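Long-range contacts in Pvc1 (Photorhabdus asymbiotica subsp. asymbiotica, PDB 6J0B), which probably forms rings of the inner tube, enclosed by the contractile sheath, in an extracellular contractile injection system related to phage tails: residues F19-G24 against N31-L36; M108-S113 against V144-V149. All blocks are in the same frame, centred on the assembly; numbering follows the deposited sequence.

Contact 1 (F19-G24 against N31-L36); sequences FIVSVG and NSVSGL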
ATOM      1  N   PHE M  19     -19.933  29.536 -13.738  1.00 20.36           N
ATOM      2  CA  PHE M  19     -19.726  29.852 -12.335  1.00 20.36           C
ATOM      3  C   PHE M  19     -18.810  31.057 -12.196  1.00 20.36           C
ATOM      4  O   PHE M  19     -18.022  31.368 -13.090  1.00 20.36           O
ATOM      5  CB  PHE M  19     -19.170  28.648 -11.558  1.00 20.36           C
ATOM      6  CG  PHE M  19     -17.887  28.086 -12.108  1.00 20.36           C
ATOM      7  CD1 PHE M  19     -16.663  28.516 -11.628  1.00 20.36           C
ATOM      8  CD2 PHE M  19     -17.907  27.093 -13.066  1.00 20.36           C
ATOM      9  CE1 PHE M  19     -15.493  27.993 -12.120  1.00 20.36           C
ATOM     10  CE2 PHE M  19     -16.740  26.570 -13.558  1.00 20.36           C
ATOM     11  CZ  PHE M  19     -15.535  27.020 -13.083  1.00 20.36           C
ATOM     12  N   ILE M  20     -18.924  31.736 -11.057  1.00 21.41           N
ATOM     13  CA  ILE M  20     -18.104  32.895 -10.721  1.00 21.41           C
ATOM     14  C   ILE M  20     -17.335  32.583  -9.448  1.00 21.41           C
ATOM     15  O   ILE M  20     -17.934  32.214  -8.435  1.00 21.41           O
ATOM     16  CB  ILE M  20     -18.950  34.165 -10.522  1.00 21.41           C
ATOM     17  CG1 ILE M  20     -19.905  34.379 -11.684  1.00 21.41           C
ATOM     18  CG2 ILE M  20     -18.059  35.375 -10.383  1.00 21.41           C
ATOM     19  CD1 ILE M  20     -19.231  34.567 -13.007  1.00 21.41           C
ATOM     20  N   VAL M  21     -16.019  32.743  -9.497  1.00 22.47           N
ATOM     21  CA  VAL M  21     -15.155  32.586  -8.334  1.00 22.47           C
ATOM     22  C   VAL M  21     -14.646  33.963  -7.942  1.00 22.47           C
ATOM     23  O   VAL M  21     -14.241  34.750  -8.803  1.00 22.47           O
ATOM     24  CB  VAL M  21     -13.989  31.626  -8.627  1.00 22.47           C
ATOM     25  CG1 VAL M  21     -13.239  31.294  -7.360  1.00 22.47           C
ATOM     26  CG2 VAL M  21     -14.503  30.369  -9.273  1.00 22.47           C
ATOM     27  N   SER M  22     -14.678  34.261  -6.646  1.00 27.05           N
ATOM     28  CA  SER M  22     -14.292  35.576  -6.150  1.00 27.05           C
ATOM     29  C   SER M  22     -13.392  35.399  -4.939  1.00 27.05           C
ATOM     30  O   SER M  22     -13.855  34.969  -3.881  1.00 27.05           O
ATOM     31  CB  SER M  22     -15.517  36.408  -5.791  1.00 27.05           C
ATOM     32  OG  SER M  22     -15.120  37.707  -5.405  1.00 27.05           O
ATOM     33  N   VAL M  23     -12.120  35.751  -5.087  1.00 28.00           N
ATOM     34  CA  VAL M  23     -11.101  35.514  -4.072  1.00 28.00           C
ATOM     35  C   VAL M  23     -10.868  36.830  -3.339  1.00 28.00           C
ATOM     36  O   VAL M  23     -10.132  37.696  -3.814  1.00 28.00           O
ATOM     37  CB  VAL M  23      -9.813  34.976  -4.696  1.00 28.00           C
ATOM     38  CG1 VAL M  23      -8.802  34.645  -3.630  1.00 28.00           C
ATOM     39  CG2 VAL M  23     -10.112  33.753  -5.534  1.00 28.00           C
ATOM     40  N   GLY M  24     -11.487  36.978  -2.174  1.00 31.86           N
ATOM     41  CA  GLY M  24     -11.327  38.209  -1.418  1.00 31.86           C
ATOM     42  C   GLY M  24     -12.124  39.328  -2.054  1.00 31.86           C
ATOM     43  O   GLY M  24     -13.317  39.188  -2.338  1.00 31.86           O
ATOM     44  N   ASN M  31     -10.770  28.096 -14.391  1.00 19.59           N
ATOM     45  CA  ASN M  31     -11.143  27.032 -15.311  1.00 19.59           C
ATOM     46  C   ASN M  31     -11.958  25.958 -14.604  1.00 19.59           C
ATOM     47  O   ASN M  31     -12.954  25.471 -15.143  1.00 19.59           O
ATOM     48  CB  ASN M  31      -9.891  26.437 -15.945  1.00 19.59           C
ATOM     49  CG  ASN M  31     -10.197  25.300 -16.885  1.00 19.59           C
ATOM     50  OD1 ASN M  31     -11.213  25.302 -17.570  1.00 19.59           O
ATOM     51  ND2 ASN M  31      -9.313  24.316 -16.923  1.00 19.59           N
ATOM     52  N   SER M  32     -11.552  25.569 -13.398  1.00 20.25           N
ATOM     53  CA  SER M  32     -12.287  24.563 -12.653  1.00 20.25           C
ATOM     54  C   SER M  32     -12.028  24.741 -11.167  1.00 20.25           C
ATOM     55  O   SER M  32     -10.991  25.258 -10.755  1.00 20.25           O
ATOM     56  CB  SER M  32     -11.903  23.147 -13.080  1.00 20.25           C
ATOM     57  OG  SER M  32     -10.871  22.638 -12.261  1.00 20.25           O
ATOM     58  N   VAL M  33     -13.006  24.321 -10.365  1.00 22.15           N
ATOM     59  CA  VAL M  33     -12.927  24.322  -8.909  1.00 22.15           C
ATOM     60  C   VAL M  33     -13.223  22.908  -8.432  1.00 22.15           C
ATOM     61  O   VAL M  33     -14.161  22.270  -8.917  1.00 22.15           O
ATOM     62  CB  VAL M  33     -13.924  25.320  -8.282  1.00 22.15           C
ATOM     63  CG1 VAL M  33     -13.737  25.403  -6.783  1.00 22.15           C
ATOM     64  CG2 VAL M  33     -13.801  26.688  -8.910  1.00 22.15           C
ATOM     65  N   SER M  34     -12.428  22.410  -7.489  1.00 22.20           N
ATOM     66  CA  SER M  34     -12.573  21.041  -7.014  1.00 22.20           C
ATOM     67  C   SER M  34     -12.513  20.992  -5.494  1.00 22.20           C
ATOM     68  O   SER M  34     -12.174  21.971  -4.829  1.00 22.20           O
ATOM     69  CB  SER M  34     -11.492  20.134  -7.607  1.00 22.20           C
ATOM     70  OG  SER M  34     -11.488  18.876  -6.962  1.00 22.20           O
ATOM     71  N   GLY M  35     -12.837  19.827  -4.946  1.00 22.35           N
ATOM     72  CA  GLY M  35     -12.839  19.672  -3.497  1.00 22.35           C
ATOM     73  C   GLY M  35     -14.106  20.247  -2.903  1.00 22.35           C
ATOM     74  O   GLY M  35     -15.217  19.922  -3.340  1.00 22.35           O
ATOM     75  N   LEU M  36     -13.933  21.063  -1.862  1.00 22.20           N
ATOM     76  CA  LEU M  36     -14.952  21.973  -1.332  1.00 22.20           C
ATOM     77  C   LEU M  36     -16.125  21.222  -0.694  1.00 22.20           C
ATOM     78  O   LEU M  36     -17.280  21.625  -0.782  1.00 22.20           O
ATOM     79  CB  LEU M  36     -15.432  22.935  -2.430  1.00 22.20           C
ATOM     80  CG  LEU M  36     -16.083  24.269  -2.104  1.00 22.20           C
ATOM     81  CD1 LEU M  36     -15.164  24.967  -1.213  1.00 22.20           C
ATOM     82  CD2 LEU M  36     -16.287  25.058  -3.350  1.00 22.20           C
TER
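The backbone oxygen of Asn31 comes up to the edge of the Phe19 ring, close to the ring plane, where Asn31 O lies 3.6 Å from Phe19 CZ. No hydrogen bond joins 19-24 to 31-36; Asn31 O faces the C-H rim of the ring, and the remaining contacts are between carbons. Val33 is the hub: its CG2 methyl, which stands beside the backbone N and anti to the carbonyl carbon, is the branch that reaches across. It touches Phe19 CE1 from an oblique position, the two carbons 3.9 Å apart, and meets Val21 with 3.8 Å between Val33 CG2 and Val21 CG2. Phe19 CG sits between the backbone N and the carbonyl carbon (chi1 56°), and from there the ring reaches Val33; Val21 CG2 of its own strand also lies at the ring edge, in plane. Val33 crosses Phe19 obliquely and slides past Val21 in the opposite direction. CB of Phe19, Val21 and Val33 points toward the other segment, CB of Asn31 and Ser32 away. With axes 9.2 Å apart at closest approach and directions 74° apart, the strands pack through side chains and do not pair.

Each strand pairs by its backbone with a different strand of the sheet. Strand 19-23 pairs with strand 92-99, as Ile20 with Ser97, and Val21 also packs on Ile96. Strand 32-35 pairs with strand 52-69, where Asn31 and Ser32 both face Arg67 in a classic beta bulge; Ser32 and Val33 also pair antiparallel with a strand of a neighbouring Pvc1 subunit, which continues the sheet across the interface.

Contact 2 (M108-S113 against V144-V149); sequences MTWNVS and VIMQAV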
ATOM      1  N   MET M 108     -26.918  29.365  -7.195  1.00 26.61           N
ATOM      2  CA  MET M 108     -26.437  28.781  -5.956  1.00 26.61           C
ATOM      3  C   MET M 108     -25.163  29.503  -5.560  1.00 26.61           C
ATOM      4  O   MET M 108     -24.531  30.165  -6.382  1.00 26.61           O
ATOM      5  CB  MET M 108     -26.166  27.285  -6.099  1.00 26.61           C
ATOM      6  CG  MET M 108     -27.377  26.422  -5.915  1.00 26.61           C
ATOM      7  SD  MET M 108     -27.949  26.458  -4.218  1.00 26.61           S
ATOM      8  CE  MET M 108     -29.610  25.868  -4.468  1.00 26.61           C
ATOM      9  N   THR M 109     -24.789  29.387  -4.291  1.00 23.30           N
ATOM     10  CA  THR M 109     -23.599  30.066  -3.798  1.00 23.30           C
ATOM     11  C   THR M 109     -22.954  29.225  -2.711  1.00 23.30           C
ATOM     12  O   THR M 109     -23.631  28.800  -1.774  1.00 23.30           O
ATOM     13  CB  THR M 109     -23.932  31.463  -3.254  1.00 23.30           C
ATOM     14  OG1 THR M 109     -24.562  32.246  -4.271  1.00 23.30           O
ATOM     15  CG2 THR M 109     -22.675  32.183  -2.807  1.00 23.30           C
ATOM     16  N   TRP M 110     -21.657  28.981  -2.849  1.00 21.67           N
ATOM     17  CA  TRP M 110     -20.836  28.378  -1.814  1.00 21.67           C
ATOM     18  C   TRP M 110     -19.913  29.441  -1.240  1.00 21.67           C
ATOM     19  O   TRP M 110     -19.466  30.337  -1.954  1.00 21.67           O
ATOM     20  CB  TRP M 110     -20.016  27.213  -2.367  1.00 21.67           C
ATOM     21  CG  TRP M 110     -20.825  25.991  -2.638  1.00 21.67           C
ATOM     22  CD1 TRP M 110     -20.916  24.887  -1.853  1.00 21.67           C
ATOM     23  CD2 TRP M 110     -21.667  25.750  -3.768  1.00 21.67           C
ATOM     24  NE1 TRP M 110     -21.757  23.969  -2.422  1.00 21.67           N
ATOM     25  CE2 TRP M 110     -22.233  24.477  -3.600  1.00 21.67           C
ATOM     26  CE3 TRP M 110     -21.994  26.485  -4.909  1.00 21.67           C
ATOM     27  CZ2 TRP M 110     -23.108  23.924  -4.525  1.00 21.67           C
ATOM     28  CZ3 TRP M 110     -22.860  25.935  -5.824  1.00 21.67           C
ATOM     29  CH2 TRP M 110     -23.410  24.669  -5.627  1.00 21.67           C
ATOM     30  N   ASN M 111     -19.648  29.358   0.058  1.00 22.69           N
ATOM     31  CA  ASN M 111     -18.797  30.327   0.733  1.00 22.69           C
ATOM     32  C   ASN M 111     -17.724  29.589   1.509  1.00 22.69           C
ATOM     33  O   ASN M 111     -18.027  28.656   2.253  1.00 22.69           O
ATOM     34  CB  ASN M 111     -19.595  31.216   1.682  1.00 22.69           C
ATOM     35  CG  ASN M 111     -20.677  31.985   0.979  1.00 22.69           C
ATOM     36  OD1 ASN M 111     -20.470  32.509  -0.111  1.00 22.69           O
ATOM     37  ND2 ASN M 111     -21.849  32.053   1.593  1.00 22.69           N
ATOM     38  N   VAL M 112     -16.476  30.007   1.333  1.00 22.26           N
ATOM     39  CA  VAL M 112     -15.337  29.425   2.029  1.00 22.26           C
ATOM     40  C   VAL M 112     -14.704  30.513   2.878  1.00 22.26           C
ATOM     41  O   VAL M 112     -14.517  31.639   2.410  1.00 22.26           O
ATOM     42  CB  VAL M 112     -14.307  28.838   1.053  1.00 22.26           C
ATOM     43  CG1 VAL M 112     -13.648  27.674   1.675  1.00 22.26           C
ATOM     44  CG2 VAL M 112     -14.955  28.414  -0.221  1.00 22.26           C
ATOM     45  N   SER M 113     -14.375  30.180   4.118  1.00 23.46           N
ATOM     46  CA  SER M 113     -13.816  31.135   5.060  1.00 23.46           C
ATOM     47  C   SER M 113     -12.349  30.829   5.309  1.00 23.46           C
ATOM     48  O   SER M 113     -11.964  29.660   5.382  1.00 23.46           O
ATOM     49  CB  SER M 113     -14.574  31.102   6.384  1.00 23.46           C
ATOM     50  OG  SER M 113     -15.940  31.409   6.195  1.00 23.46           O
ATOM     51  N   VAL M 144     -17.107  25.494   4.699  1.00 24.35           N
ATOM     52  CA  VAL M 144     -17.918  25.572   3.492  1.00 24.35           C
ATOM     53  C   VAL M 144     -19.378  25.626   3.905  1.00 24.35           C
ATOM     54  O   VAL M 144     -19.863  24.741   4.616  1.00 24.35           O
ATOM     55  CB  VAL M 144     -17.662  24.381   2.569  1.00 24.35           C
ATOM     56  CG1 VAL M 144     -18.538  24.472   1.342  1.00 24.35           C
ATOM     57  CG2 VAL M 144     -16.270  24.400   2.181  1.00 24.35           C
ATOM     58  N   ILE M 145     -20.079  26.667   3.476  1.00 24.80           N
ATOM     59  CA  ILE M 145     -21.527  26.721   3.592  1.00 24.80           C
ATOM     60  C   ILE M 145     -22.105  26.958   2.209  1.00 24.80           C
ATOM     61  O   ILE M 145     -21.475  27.595   1.360  1.00 24.80           O
ATOM     62  CB  ILE M 145     -22.009  27.799   4.585  1.00 24.80           C
ATOM     63  CG1 ILE M 145     -21.499  29.180   4.197  1.00 24.80           C
ATOM     64  CG2 ILE M 145     -21.584  27.449   5.988  1.00 24.80           C
ATOM     65  CD1 ILE M 145     -22.407  30.290   4.637  1.00 24.80           C
ATOM     66  N   MET M 146     -23.293  26.421   1.982  1.00 27.53           N
ATOM     67  CA  MET M 146     -23.986  26.508   0.709  1.00 27.53           C
ATOM     68  C   MET M 146     -25.227  27.363   0.895  1.00 27.53           C
ATOM     69  O   MET M 146     -26.050  27.086   1.771  1.00 27.53           O
ATOM     70  CB  MET M 146     -24.349  25.109   0.214  1.00 27.53           C
ATOM     71  CG  MET M 146     -25.323  25.033  -0.933  1.00 27.53           C
ATOM     72  SD  MET M 146     -25.647  23.291  -1.269  1.00 27.53           S
ATOM     73  CE  MET M 146     -26.525  23.362  -2.817  1.00 27.53           C
ATOM     74  N   GLN M 147     -25.349  28.409   0.089  1.00 29.71           N
ATOM     75  CA  GLN M 147     -26.443  29.361   0.201  1.00 29.71           C
ATOM     76  C   GLN M 147     -27.359  29.248  -1.005  1.00 29.71           C
ATOM     77  O   GLN M 147     -26.894  29.135  -2.141  1.00 29.71           O
ATOM     78  CB  GLN M 147     -25.920  30.792   0.314  1.00 29.71           C
ATOM     79  CG  GLN M 147     -25.673  31.260   1.728  1.00 29.71           C
ATOM     80  CD  GLN M 147     -26.927  31.784   2.398  1.00 29.71           C
ATOM     81  OE1 GLN M 147     -28.006  31.796   1.806  1.00 29.71           O
ATOM     82  NE2 GLN M 147     -26.790  32.228   3.640  1.00 29.71           N
ATOM     83  N   ALA M 148     -28.660  29.280  -0.752  1.00 32.23           N
ATOM     84  CA  ALA M 148     -29.624  29.290  -1.840  1.00 32.23           C
ATOM     85  C   ALA M 148     -29.712  30.686  -2.435  1.00 32.23           C
ATOM     86  O   ALA M 148     -29.986  31.655  -1.720  1.00 32.23           O
ATOM     87  CB  ALA M 148     -30.994  28.837  -1.344  1.00 32.23           C
ATOM     88  N   VAL M 149     -29.467  30.771  -3.745  1.00 32.28           N
ATOM     89  CA  VAL M 149     -29.500  32.001  -4.546  1.00 32.28           C
ATOM     90  C   VAL M 149     -28.579  33.091  -3.999  1.00 32.28           C
ATOM     91  O   VAL M 149     -27.357  32.953  -4.023  1.00 32.28           O
ATOM     92  CB  VAL M 149     -30.941  32.535  -4.689  1.00 32.28           C
ATOM     93  CG1 VAL M 149     -30.976  33.676  -5.668  1.00 32.28           C
ATOM     94  CG2 VAL M 149     -31.878  31.428  -5.143  1.00 32.28           C
TER
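One face of the Trp110 indole is overlain by the Met146 side chain, and its edge meets Val144. Met146 CB stands over the five-membered ring of Trp110, 4.2 Å from its centroid and 27° off the normal, a CH-pi contact; Met146 CG follows over the same ring system, displaced toward the rim. Met146 SD is placed obliquely to the five-membered ring, a Met-aromatic contact. With CG anti to the backbone N (chi1 167°) and the chain extended beyond it, Met146 runs side by side with the indole in the same direction, until its CE is 3.9 Å from Trp110 CZ2. That methyl also meets the Met108 sulfur, with 3.7 Å between Met146 CE and Met108 SD. At the indole edge, near the ring plane, Val144 CG1 is 4.0 Å from Trp110 CD1. A ring of Phe125 of a neighbouring Pvc1 subunit packs edge-to-face with Trp110.

Beneath this cluster the backbones pair. Thr109 and Gln147 form a hydrogen-bonded pair, with Thr109 N 3.0 Å from Gln147 O and the return bond from Gln147 N to Thr109 O. Asn111 and Ile145 form the next, with Asn111 N 2.9 Å from Ile145 O and Ile145 N bonded in turn to Asn111 O. Trp110 and Met146 are the non-hydrogen-bonded pair between them. Side chains therefore alternate: Met108, Trp110, Met146 and Val144 share one face, while Thr109, Asn111, Ile145 and Gln147 share the other, where Asn111 and Gln147 pack on the chain of Pvc2.

From Thr109-Gln147 to Asn111-Ile145, strands 106-121 and 134-148 thus form an antiparallel pair, consistent with the beta-barrel fold of gp19-like tail tube proteins.

In the fold
Contact 1 closes before contact 2 opens along the chain, and their centres lie 11 Å apart. Both belong to the same antiparallel sheet: strand 92-99 links strand 19-23 to strand 106-121, and strand 52-69 links strand 32-35 to strand 134-148. Contact 1 is side-chain packing between strands of different parts of this sheet, whereas contact 2 is direct backbone pairing. They meet at Leu36, whose CD1 lies 3.6 Å from Val112 CG2 and equally 3.6 Å from Val144 CG2. Both reach the same neighbouring Pvc1 subunit, so the sheet that carries both contacts also takes part in the subunit interface.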